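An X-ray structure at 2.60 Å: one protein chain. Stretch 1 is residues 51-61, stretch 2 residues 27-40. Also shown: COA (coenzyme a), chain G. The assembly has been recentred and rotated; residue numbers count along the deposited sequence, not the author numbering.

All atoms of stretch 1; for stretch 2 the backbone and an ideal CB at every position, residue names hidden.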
# COMPACT_ATOMS: atom_id res chain seq x y z
N ALA A 51 -7.78 -1.01 -10.72
CA ALA A 51 -8.91 -1.17 -11.60
C ALA A 51 -10.22 -1.04 -10.83
O ALA A 51 -11.23 -0.59 -11.37
CB ALA A 51 -8.84 -2.51 -12.31
N VAL A 52 -10.22 -1.45 -9.57
CA VAL A 52 -11.43 -1.37 -8.78
C VAL A 52 -11.64 0.06 -8.36
O VAL A 52 -12.76 0.54 -8.34
CB VAL A 52 -11.38 -2.31 -7.53
CG1 VAL A 52 -12.69 -2.24 -6.73
CG2 VAL A 52 -11.14 -3.74 -7.98
N ILE A 53 -10.55 0.75 -8.03
CA ILE A 53 -10.64 2.14 -7.61
C ILE A 53 -11.16 3.04 -8.73
O ILE A 53 -11.95 3.94 -8.50
CB ILE A 53 -9.27 2.67 -7.18
CG1 ILE A 53 -8.76 1.89 -5.97
CG2 ILE A 53 -9.37 4.16 -6.88
CD1 ILE A 53 -7.35 2.22 -5.61
N GLN A 54 -10.70 2.78 -9.95
CA GLN A 54 -11.10 3.59 -11.08
C GLN A 54 -12.54 3.31 -11.47
O GLN A 54 -13.25 4.19 -11.95
CB GLN A 54 -10.16 3.31 -12.23
CG GLN A 54 -8.73 3.49 -11.80
CD GLN A 54 -7.74 3.27 -12.90
OE1 GLN A 54 -7.84 2.31 -13.66
NE2 GLN A 54 -6.76 4.15 -12.99
N ALA A 55 -12.98 2.08 -11.24
CA ALA A 55 -14.34 1.70 -11.55
C ALA A 55 -15.25 2.43 -10.57
O ALA A 55 -16.36 2.84 -10.91
CB ALA A 55 -14.51 0.18 -11.41
N LEU A 56 -14.78 2.62 -9.35
CA LEU A 56 -15.55 3.32 -8.36
C LEU A 56 -15.65 4.78 -8.73
O LEU A 56 -16.71 5.39 -8.62
CB LEU A 56 -14.91 3.16 -6.97
CG LEU A 56 -15.41 1.94 -6.21
CD1 LEU A 56 -14.39 1.49 -5.17
CD2 LEU A 56 -16.74 2.28 -5.57
N ILE A 57 -14.53 5.32 -9.20
CA ILE A 57 -14.47 6.71 -9.61
C ILE A 57 -15.30 6.96 -10.87
O ILE A 57 -16.00 7.97 -10.99
CB ILE A 57 -12.99 7.14 -9.80
CG1 ILE A 57 -12.34 7.28 -8.43
CG2 ILE A 57 -12.90 8.42 -10.57
CD1 ILE A 57 -10.93 7.75 -8.43
N ASP A 58 -15.24 6.01 -11.80
CA ASP A 58 -15.98 6.12 -13.04
C ASP A 58 -17.46 6.19 -12.79
O ASP A 58 -18.19 6.92 -13.46
CB ASP A 58 -15.68 4.92 -13.93
CG ASP A 58 -14.42 5.09 -14.72
OD1 ASP A 58 -13.62 5.98 -14.35
OD2 ASP A 58 -14.24 4.33 -15.70
N VAL A 59 -17.92 5.41 -11.81
CA VAL A 59 -19.32 5.38 -11.51
C VAL A 59 -19.75 6.60 -10.73
O VAL A 59 -20.62 7.35 -11.18
CB VAL A 59 -19.67 4.10 -10.73
CG1 VAL A 59 -21.15 4.07 -10.41
CG2 VAL A 59 -19.28 2.89 -11.56
N VAL A 60 -19.11 6.82 -9.59
CA VAL A 60 -19.47 7.94 -8.72
C VAL A 60 -19.16 9.32 -9.29
O VAL A 60 -19.65 10.33 -8.78
CB VAL A 60 -18.82 7.76 -7.33
CG1 VAL A 60 -17.69 8.76 -7.12
CG2 VAL A 60 -19.87 7.90 -6.27
N THR A 61 -18.35 9.36 -10.34
CA THR A 61 -17.98 10.62 -11.00
C THR A 61 -17.35 11.66 -10.08
O THR A 61 -17.38 11.54 -8.86
CB THR A 61 -19.20 11.27 -11.71
OG1 THR A 61 -18.73 12.12 -12.75
CG2 THR A 61 -19.97 12.13 -10.77
N UNK A 27 -25.14 1.83 -7.51
CA UNK A 27 -24.23 2.94 -7.32
C UNK A 27 -24.45 3.94 -8.45
O UNK A 27 -24.45 3.56 -9.62
CB UNK A 27 -22.78 2.46 -7.27
N UNK A 28 -24.63 5.21 -8.10
CA UNK A 28 -24.87 6.21 -9.12
C UNK A 28 -24.00 7.46 -9.06
O UNK A 28 -23.31 7.73 -8.08
CB UNK A 28 -26.34 6.64 -9.05
N UNK A 29 -24.02 8.21 -10.16
CA UNK A 29 -23.27 9.43 -10.29
C UNK A 29 -23.62 10.44 -9.20
O UNK A 29 -24.79 10.69 -8.94
CB UNK A 29 -23.51 10.04 -11.67
N UNK A 30 -22.60 11.01 -8.57
CA UNK A 30 -22.83 12.00 -7.53
C UNK A 30 -23.16 11.46 -6.16
O UNK A 30 -23.35 12.21 -5.21
CB UNK A 30 -23.97 12.93 -7.97
N UNK A 31 -23.22 10.15 -6.06
CA UNK A 31 -23.51 9.47 -4.81
C UNK A 31 -22.29 9.52 -3.88
O UNK A 31 -21.16 9.39 -4.33
CB UNK A 31 -23.93 8.02 -5.08
N UNK A 32 -22.50 9.74 -2.59
CA UNK A 32 -21.37 9.72 -1.66
C UNK A 32 -21.47 8.36 -1.02
O UNK A 32 -22.52 8.02 -0.47
CB UNK A 32 -21.40 10.86 -0.64
N UNK A 33 -20.40 7.58 -1.08
CA UNK A 33 -20.46 6.24 -0.53
C UNK A 33 -19.26 5.77 0.28
O UNK A 33 -18.10 5.92 -0.13
CB UNK A 33 -20.67 5.26 -1.68
N UNK A 34 -19.54 5.20 1.44
CA UNK A 34 -18.52 4.64 2.30
C UNK A 34 -18.36 3.18 1.85
O UNK A 34 -19.33 2.41 1.83
CB UNK A 34 -18.89 4.76 3.78
N UNK A 35 -17.13 2.80 1.50
CA UNK A 35 -16.82 1.46 1.00
C UNK A 35 -15.99 0.56 1.92
O UNK A 35 -15.00 0.99 2.51
CB UNK A 35 -16.08 1.60 -0.33
N UNK A 36 -16.39 -0.70 1.98
CA UNK A 36 -15.71 -1.73 2.75
C UNK A 36 -15.54 -2.86 1.75
O UNK A 36 -16.50 -3.49 1.33
CB UNK A 36 -16.48 -2.15 4.00
N UNK A 37 -14.30 -3.10 1.35
CA UNK A 37 -14.04 -4.09 0.33
C UNK A 37 -13.19 -5.30 0.67
O UNK A 37 -12.64 -5.42 1.75
CB UNK A 37 -13.38 -3.38 -0.85
N UNK A 38 -13.12 -6.20 -0.30
CA UNK A 38 -12.34 -7.42 -0.26
C UNK A 38 -11.92 -7.62 -1.71
O UNK A 38 -12.70 -8.09 -2.54
CB UNK A 38 -13.12 -8.61 0.31
N UNK A 39 -10.69 -7.24 -2.03
CA UNK A 39 -10.22 -7.38 -3.39
C UNK A 39 -10.34 -8.82 -3.91
O UNK A 39 -10.74 -9.01 -5.05
CB UNK A 39 -8.77 -6.91 -3.48
N UNK A 40 -10.02 -9.81 -3.09
CA UNK A 40 -10.09 -11.20 -3.54
C UNK A 40 -11.49 -11.77 -3.80
O UNK A 40 -11.68 -12.59 -4.69
CB UNK A 40 -9.40 -12.08 -2.49
N1A COA G . -8.11 -9.98 -8.23
C2A COA G . -8.64 -10.59 -7.09
N3A COA G . -7.82 -10.78 -5.99
C4A COA G . -6.51 -10.37 -6.02
C5A COA G . -5.94 -9.74 -7.14
C6A COA G . -6.76 -9.55 -8.27
N6A COA G . -6.28 -8.96 -9.36
N7A COA G . -4.63 -9.45 -6.86
C8A COA G . -4.38 -9.88 -5.59
N9A COA G . -5.56 -10.45 -5.07
C1B COA G . -5.81 -11.08 -3.75
C2B COA G . -4.58 -11.53 -2.92
O2B COA G . -3.90 -12.69 -3.43
C3B COA G . -5.18 -11.75 -1.55
O3B COA G . -5.67 -13.13 -1.61
P3B COA G . -5.36 -14.29 -0.49
O7A COA G . -4.53 -13.70 0.68
O8A COA G . -4.52 -15.38 -1.10
O9A COA G . -6.68 -14.85 -0.02
C4B COA G . -6.33 -10.71 -1.45
O4B COA G . -6.63 -10.35 -2.82
C5B COA G . -5.96 -9.41 -0.66
O5B COA G . -7.15 -8.57 -0.68
P1A COA G . -7.67 -7.89 0.65
O1A COA G . -8.92 -7.10 0.40
O2A COA G . -6.57 -7.01 1.27
O3A COA G . -7.89 -9.12 1.57
P2A COA G . -9.12 -10.15 1.52
O4A COA G . -8.57 -11.51 1.26
O5A COA G . -10.16 -9.81 0.45
O6A COA G . -9.69 -9.90 3.02
CBP COA G . -10.84 -8.07 4.34
CCP COA G . -10.90 -9.17 3.24
CDP COA G . -9.71 -8.37 5.36
CEP COA G . -10.62 -6.73 3.61
CAP COA G . -12.15 -8.15 5.19
OAP COA G . -12.92 -9.26 4.69
C9P COA G . -13.04 -6.88 5.16
O9P COA G . -14.30 -7.07 4.67
N8P COA G . -12.68 -5.63 5.55
C7P COA G . -13.54 -4.45 5.30
C6P COA G . -12.87 -3.18 4.77

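At position 27 the CA-to-CB bond points toward the helix, and the ideal CB lies 3.9 Å from Val59 CG1. Leu56 and Val59 offer only carbon there, so a branched aliphatic of medium length would suit. The residue is Leu27, whose CD2 packs 3.9 Å from Leu56 CD2 and 3.8 Å from Val59 CG1.

Position 28 points away, and stretch 1 asks nothing of its side chain; a long polar one is as good as any. It is Lys28, and its backbone O accepts from the N of residue 31, 3.2 Å away, in a type II turn.

Position 29 lies sideways beside the helix end, its ideal CB 4.0 Å from Val59 O and 4.2 Å from Thr61 CG2. A flexible chain with a methylene stem could lie along the threonine methyl and carry a polar end onward. Lys29 does so, its CG 3.3 Å from Thr61 CG2, while its CA makes a CA-H...O contact with Val59 O at 3.5 Å.

Position 30 has phi 82° and psi -1°, and a CB would be jammed against the preceding carbonyl O. Glycine is called for, and Gly30 is found. Its N donates to Val60 O (3.0 Å, 165°), tying the turn to the last helical residue.

At position 31 the ideal CB sits sideways, 4.2 Å from Val60 CG2, so an apolar stem fits. In Met31 the CB meets that methyl but the end leads away, and SD accepts a weak hydrogen bond from Lys28 N at 3.3 Å.

Position 32 points away, leaving the choice open, with beta-branched residues favoured by extended angles; it is Thr32. Position 33 points toward Val60, its ideal CB 5.4 Å from Val60 CG2, which suits a small or medium aliphatic. Val33 places CG1 4.4 Å from Val60 CG2. Position 34, out of reach, is Leu34.

Position 35 again points toward the helix, its ideal CB 5.1 Å from Leu56 CD1; valine, isoleucine or leucine could fill the space. Val35 brings CG2 to 4.3 Å from Leu56 CD2.

Position 36, out of reach, is His36. Position 37, toward the helix but without contact, is Ser37. Position 38 lies near the coenzyme's phosphates, which favour a donor: Ser38 OG gives O5A a 2.5 Å hydrogen bond.

Position 39 starts sideways, so only a longer apolar chain would reach Val52. Leu39 does, CD1 lying 4.1 Å from Val52 CG2, while its N donates to coenzyme O1A at 3.0 Å. Position 40 also favours a donor; it is Ser40.

Stretch 2 (27-40) LKKGMTVLVHSSLS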
# COMPACT_ATOMS: atom_id res chain seq x y z
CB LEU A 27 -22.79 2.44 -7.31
CG LEU A 27 -21.80 3.40 -6.67
CD1 LEU A 27 -22.11 3.49 -5.19
CD2 LEU A 27 -20.40 2.90 -6.90
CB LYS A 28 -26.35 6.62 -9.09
CG LYS A 28 -27.29 5.45 -9.37
CD LYS A 28 -28.75 5.87 -9.43
CE LYS A 28 -29.61 4.72 -9.93
NZ LYS A 28 -31.06 5.03 -9.92
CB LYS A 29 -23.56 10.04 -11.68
CG LYS A 29 -23.07 11.47 -11.85
CD LYS A 29 -23.05 11.93 -13.30
CE LYS A 29 -22.26 13.24 -13.42
NZ LYS A 29 -22.16 13.78 -14.81
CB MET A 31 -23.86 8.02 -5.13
CG MET A 31 -24.79 7.34 -4.18
SD MET A 31 -25.24 5.74 -4.86
CE MET A 31 -27.04 5.89 -5.02
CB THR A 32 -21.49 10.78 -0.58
OG1 THR A 32 -21.43 12.07 -1.19
CG2 THR A 32 -20.35 10.65 0.41
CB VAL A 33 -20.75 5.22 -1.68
CG1 VAL A 33 -19.66 5.29 -2.72
CG2 VAL A 33 -20.89 3.82 -1.13
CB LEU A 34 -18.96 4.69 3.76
CG LEU A 34 -17.94 4.26 4.83
CD1 LEU A 34 -16.72 5.17 4.78
CD2 LEU A 34 -18.61 4.31 6.19
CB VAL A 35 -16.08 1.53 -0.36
CG1 VAL A 35 -16.01 0.15 -1.00
CG2 VAL A 35 -16.77 2.49 -1.29
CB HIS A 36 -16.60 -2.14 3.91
CG HIS A 36 -17.01 -0.99 4.77
ND1 HIS A 36 -16.13 -0.36 5.64
CD2 HIS A 36 -18.18 -0.33 4.89
CE1 HIS A 36 -16.76 0.62 6.25
NE2 HIS A 36 -18.00 0.66 5.81
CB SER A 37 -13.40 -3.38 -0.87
OG SER A 37 -12.41 -2.46 -0.44
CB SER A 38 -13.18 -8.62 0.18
OG SER A 38 -12.60 -9.84 -0.26
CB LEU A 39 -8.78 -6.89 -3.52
CG LEU A 39 -8.11 -7.15 -4.89
CD1 LEU A 39 -9.03 -6.68 -6.00
CD2 LEU A 39 -6.76 -6.45 -4.96
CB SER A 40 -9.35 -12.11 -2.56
OG SER A 40 -9.86 -12.00 -1.24
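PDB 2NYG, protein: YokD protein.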